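Local coordinates for protein beta-galactosidase BgaB (Bifidobacterium adolescentis, PDB 5VYM) that hydrolyses terminal non-reducing beta-D-galactose residues, acting most strongly on Gal(beta1-4)Gal and on oligosaccharides that contain it, at residues 140-151 against 155-167. Sequence-based numbering, arbitrary orientation.
Sequences PGEIRLSSADDS and DGTTTRLWQNDVN
Ile-143 and Thr-159 face each other as a hydrogen-bonded antiparallel pair: Ile-143 N gives to Thr-159 O at 3.1 Å, and Thr-159 N returns the bond to Ile-143 O at 2.9 Å. Leu-145 N reaches Thr-157 O to extend the ladder of this beta hairpin, part of the trimerisation domain of a family 42 enzyme. From Glu-142 outward, CB sits 4.0 Å from Thr-159 O, CG passes that same oxygen, CD lies against Thr-158 CB, OE1 faces Thr-158 CG2, and OE2 takes Arg-160 NH1 at 2.7 Å. With CG anti to the backbone N (chi1 -160°) and the chain extended beyond it, the carboxylate arrives beside the arginine; the two planes stand 78° apart, and NH1 meets OE2 from above the carboxylate plane. Shortened to an alanine here, the side chain would lose its carboxylate, which would probably leave the Arg-160 guanidinium without this charged mate and freer to swing. On the face that carries Ile-143 and Thr-159, Ile-143 CD1 rests over the six-membered ring of Trp-162, 3.6 Å from its centroid, a CH-pi contact, while Gly-141 O meets the ring edge at CZ3. Trp-187 packs edge-to-face with the same indole. At the turn, Asp-155 OD1 accepts from Ser-147 N at 2.9 Å, on its syn side but tilted 33° out of the carboxylate plane. Farther along the same broken strand, Trp-162 and Gln-163 join an antiparallel ladder with a strand of the second subunit. The chemistry is thus split: a partly exposed ion pair, a buried CH-pi contact, and backbone bonds between them.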
loop_
_atom_site.group_PDB
_atom_site.type_symbol
_atom_site.label_atom_id
_atom_site.label_comp_id
_atom_site.label_asym_id
_atom_site.label_seq_id
_atom_site.Cartn_x
_atom_site.Cartn_y
_atom_site.Cartn_z
ATOM N N PRO B 140 -20.147 3.801 30.144
ATOM C CA PRO B 140 -20.504 4.162 28.766
ATOM C C PRO B 140 -20.968 2.950 27.961
ATOM O O PRO B 140 -22.165 2.667 27.917
ATOM C CB PRO B 140 -19.200 4.728 28.204
ATOM C CG PRO B 140 -18.440 5.192 29.401
ATOM C CD PRO B 140 -18.780 4.223 30.491
ATOM N N GLY B 141 -20.030 2.254 27.325
ATOM C CA GLY B 141 -20.333 0.987 26.687
ATOM C C GLY B 141 -20.964 1.065 25.310
ATOM O O GLY B 141 -20.680 0.222 24.455
ATOM N N GLU B 142 -21.824 2.056 25.078
ATOM C CA GLU B 142 -22.534 2.187 23.812
ATOM C C GLU B 142 -22.312 3.579 23.236
ATOM O O GLU B 142 -22.278 4.567 23.975
ATOM C CB GLU B 142 -24.034 1.924 23.986
ATOM C CG GLU B 142 -24.752 1.563 22.697
ATOM C CD GLU B 142 -26.237 1.334 22.899
ATOM O OE1 GLU B 142 -26.967 2.320 23.136
ATOM O OE2 GLU B 142 -26.675 0.165 22.828
ATOM N N ILE B 143 -22.167 3.649 21.914
ATOM C CA ILE B 143 -21.874 4.893 21.210
ATOM C C ILE B 143 -22.758 4.972 19.972
ATOM O O ILE B 143 -22.987 3.962 19.298
ATOM C CB ILE B 143 -20.381 4.984 20.828
ATOM C CG1 ILE B 143 -19.511 5.090 22.081
ATOM C CG2 ILE B 143 -20.119 6.167 19.906
ATOM C CD1 ILE B 143 -18.054 5.345 21.784
ATOM N N ARG B 144 -23.254 6.171 19.675
ATOM C CA ARG B 144 -24.076 6.394 18.496
ATOM C C ARG B 144 -23.214 6.744 17.287
ATOM O O ARG B 144 -22.066 7.178 17.411
ATOM C CB ARG B 144 -25.088 7.517 18.734
ATOM C CG ARG B 144 -25.998 7.316 19.926
ATOM C CD ARG B 144 -27.095 8.368 19.932
ATOM N NE ARG B 144 -27.625 8.603 21.271
ATOM C CZ ARG B 144 -27.164 9.533 22.101
ATOM N NH1 ARG B 144 -26.162 10.319 21.728
ATOM N NH2 ARG B 144 -27.704 9.681 23.303
ATOM N N LEU B 145 -23.795 6.558 16.107
ATOM C CA LEU B 145 -23.171 6.922 14.845
ATOM C C LEU B 145 -23.960 8.043 14.184
ATOM O O LEU B 145 -25.167 8.186 14.399
ATOM C CB LEU B 145 -23.093 5.722 13.893
ATOM C CG LEU B 145 -21.985 4.680 14.080
ATOM C CD1 LEU B 145 -22.188 3.851 15.340
ATOM C CD2 LEU B 145 -21.906 3.782 12.856
ATOM N N SER B 146 -23.266 8.838 13.373
ATOM C CA SER B 146 -23.895 9.894 12.595
ATOM C C SER B 146 -23.321 9.876 11.187
ATOM O O SER B 146 -22.113 9.705 11.003
ATOM C CB SER B 146 -23.687 11.272 13.233
ATOM O OG SER B 146 -24.349 12.281 12.490
ATOM N N SER B 147 -24.194 10.047 10.197
ATOM C CA SER B 147 -23.767 10.006 8.804
ATOM C C SER B 147 -22.967 11.260 8.469
ATOM O O SER B 147 -23.436 12.382 8.686
ATOM C CB SER B 147 -24.977 9.874 7.883
ATOM O OG SER B 147 -25.574 8.596 8.010
ATOM N N ALA B 148 -21.756 11.068 7.944
ATOM C CA ALA B 148 -20.921 12.199 7.566
ATOM C C ALA B 148 -21.335 12.809 6.235
ATOM O O ALA B 148 -20.912 13.929 5.923
ATOM C CB ALA B 148 -19.451 11.777 7.509
ATOM N N ASP B 149 -22.142 12.105 5.449
ATOM C CA ASP B 149 -22.682 12.644 4.209
ATOM C C ASP B 149 -24.032 13.301 4.509
ATOM O O ASP B 149 -24.325 13.647 5.656
ATOM C CB ASP B 149 -22.766 11.537 3.152
ATOM C CG ASP B 149 -23.533 10.312 3.635
ATOM O OD1 ASP B 149 -24.076 10.340 4.759
ATOM O OD2 ASP B 149 -23.587 9.313 2.886
ATOM N N ASP B 150 -24.867 13.480 3.487
ATOM C CA ASP B 150 -26.196 14.050 3.662
ATOM C C ASP B 150 -27.298 13.008 3.530
ATOM O O ASP B 150 -28.481 13.366 3.511
ATOM C CB ASP B 150 -26.421 15.188 2.663
ATOM C CG ASP B 150 -25.552 16.398 2.951
ATOM O OD1 ASP B 150 -25.199 16.609 4.131
ATOM O OD2 ASP B 150 -25.226 17.139 2.000
ATOM N N SER B 151 -26.938 11.727 3.437
ATOM C CA SER B 151 -27.948 10.685 3.298
ATOM C C SER B 151 -28.707 10.459 4.598
ATOM O O SER B 151 -29.865 10.027 4.566
ATOM C CB SER B 151 -27.299 9.381 2.834
ATOM O OG SER B 151 -26.357 8.914 3.784
ATOM N N ASP B 155 -27.901 7.366 10.772
ATOM C CA ASP B 155 -28.236 8.154 11.950
ATOM C C ASP B 155 -29.072 7.332 12.924
ATOM O O ASP B 155 -29.922 6.532 12.522
ATOM C CB ASP B 155 -28.989 9.421 11.549
ATOM C CG ASP B 155 -28.074 10.486 10.982
ATOM O OD1 ASP B 155 -26.862 10.454 11.286
ATOM O OD2 ASP B 155 -28.565 11.361 10.240
ATOM N N GLY B 156 -28.819 7.530 14.218
ATOM C CA GLY B 156 -29.520 6.808 15.255
ATOM C C GLY B 156 -28.992 5.421 15.547
ATOM O O GLY B 156 -29.375 4.834 16.567
ATOM N N THR B 157 -28.129 4.874 14.694
ATOM C CA THR B 157 -27.560 3.560 14.948
ATOM C C THR B 157 -26.544 3.634 16.084
ATOM O O THR B 157 -25.953 4.683 16.353
ATOM C CB THR B 157 -26.900 3.010 13.683
ATOM O OG1 THR B 157 -25.820 3.866 13.293
ATOM C CG2 THR B 157 -27.912 2.938 12.548
ATOM N N THR B 158 -26.348 2.503 16.757
ATOM C CA THR B 158 -25.457 2.422 17.905
ATOM C C THR B 158 -24.486 1.264 17.716
ATOM O O THR B 158 -24.595 0.476 16.774
ATOM C CB THR B 158 -26.239 2.247 19.216
ATOM O OG1 THR B 158 -27.038 1.060 19.145
ATOM C CG2 THR B 158 -27.142 3.447 19.467
ATOM N N THR B 159 -23.524 1.171 18.630
ATOM C CA THR B 159 -22.546 0.094 18.600
ATOM C C THR B 159 -22.010 -0.127 20.006
ATOM O O THR B 159 -21.853 0.826 20.775
ATOM C CB THR B 159 -21.397 0.400 17.628
ATOM O OG1 THR B 159 -20.418 -0.643 17.688
ATOM C CG2 THR B 159 -20.737 1.734 17.962
ATOM N N ARG B 160 -21.752 -1.391 20.342
ATOM C CA ARG B 160 -21.128 -1.756 21.606
ATOM C C ARG B 160 -19.741 -2.351 21.409
ATOM O O ARG B 160 -19.185 -2.938 22.344
ATOM C CB ARG B 160 -22.023 -2.729 22.378
ATOM C CG ARG B 160 -23.284 -2.089 22.940
ATOM C CD ARG B 160 -24.472 -3.031 22.842
ATOM N NE ARG B 160 -24.711 -3.452 21.464
ATOM C CZ ARG B 160 -25.417 -2.753 20.579
ATOM N NH1 ARG B 160 -25.957 -1.592 20.925
ATOM N NH2 ARG B 160 -25.580 -3.215 19.345
ATOM N N LEU B 161 -19.174 -2.215 20.214
ATOM C CA LEU B 161 -17.826 -2.699 19.927
ATOM C C LEU B 161 -17.287 -1.885 18.763
ATOM O O LEU B 161 -17.831 -1.957 17.657
ATOM C CB LEU B 161 -17.836 -4.188 19.588
ATOM C CG LEU B 161 -16.534 -4.947 19.844
ATOM C CD1 LEU B 161 -16.432 -5.333 21.312
ATOM C CD2 LEU B 161 -16.430 -6.170 18.950
ATOM N N TRP B 162 -16.228 -1.114 19.003
ATOM C CA TRP B 162 -15.723 -0.190 18.001
ATOM C C TRP B 162 -14.203 -0.159 18.040
ATOM O O TRP B 162 -13.573 -0.525 19.036
ATOM C CB TRP B 162 -16.281 1.225 18.217
ATOM C CG TRP B 162 -15.952 1.777 19.568
ATOM C CD1 TRP B 162 -14.817 2.445 19.924
ATOM C CD2 TRP B 162 -16.759 1.699 20.750
ATOM N NE1 TRP B 162 -14.868 2.789 21.252
ATOM C CE2 TRP B 162 -16.051 2.345 21.782
ATOM C CE3 TRP B 162 -18.013 1.150 21.034
ATOM C CZ2 TRP B 162 -16.553 2.455 23.076
ATOM C CZ3 TRP B 162 -18.509 1.261 22.320
ATOM C CH2 TRP B 162 -17.781 1.910 23.324
ATOM N N GLN B 163 -13.623 0.290 16.931
ATOM C CA GLN B 163 -12.192 0.540 16.828
ATOM C C GLN B 163 -11.937 2.018 17.097
ATOM O O GLN B 163 -12.478 2.882 16.398
ATOM C CB GLN B 163 -11.670 0.143 15.447
ATOM C CG GLN B 163 -10.272 0.654 15.142
ATOM C CD GLN B 163 -9.191 -0.087 15.900
ATOM O OE1 GLN B 163 -9.372 -1.237 16.301
ATOM N NE2 GLN B 163 -8.055 0.570 16.100
ATOM N N ASN B 164 -11.112 2.307 18.107
ATOM C CA ASN B 164 -10.874 3.691 18.502
ATOM C C ASN B 164 -9.863 4.387 17.602
ATOM O O ASN B 164 -9.975 5.597 17.373
ATOM C CB ASN B 164 -10.385 3.749 19.950
ATOM C CG ASN B 164 -11.207 2.883 20.878
ATOM O OD1 ASN B 164 -12.222 3.321 21.419
ATOM N ND2 ASN B 164 -10.772 1.643 21.068
ATOM N N ASP B 165 -8.880 3.653 17.089
ATOM C CA ASP B 165 -7.744 4.235 16.376
ATOM C C ASP B 165 -7.999 4.116 14.876
ATOM O O ASP B 165 -7.622 3.133 14.238
ATOM C CB ASP B 165 -6.452 3.539 16.791
ATOM C CG ASP B 165 -5.236 4.428 16.649
ATOM O OD1 ASP B 165 -5.293 5.404 15.872
ATOM O OD2 ASP B 165 -4.219 4.147 17.317
ATOM N N VAL B 166 -8.649 5.133 14.309
ATOM C CA VAL B 166 -8.921 5.195 12.876
ATOM C C VAL B 166 -8.660 6.619 12.406
ATOM O O VAL B 166 -9.238 7.569 12.947
ATOM C CB VAL B 166 -10.362 4.782 12.528
ATOM C CG1 VAL B 166 -10.640 5.040 11.056
ATOM C CG2 VAL B 166 -10.597 3.324 12.859
ATOM N N ASN B 167 -7.798 6.770 11.402
ATOM C CA ASN B 167 -7.530 8.070 10.800
ATOM C C ASN B 167 -7.487 7.916 9.289
ATOM O O ASN B 167 -6.834 7.006 8.773
ATOM C CB ASN B 167 -6.216 8.665 11.314
ATOM C CG ASN B 167 -6.290 9.059 12.775
ATOM O OD1 ASN B 167 -5.832 8.324 13.650
ATOM N ND2 ASN B 167 -6.878 10.218 13.047
#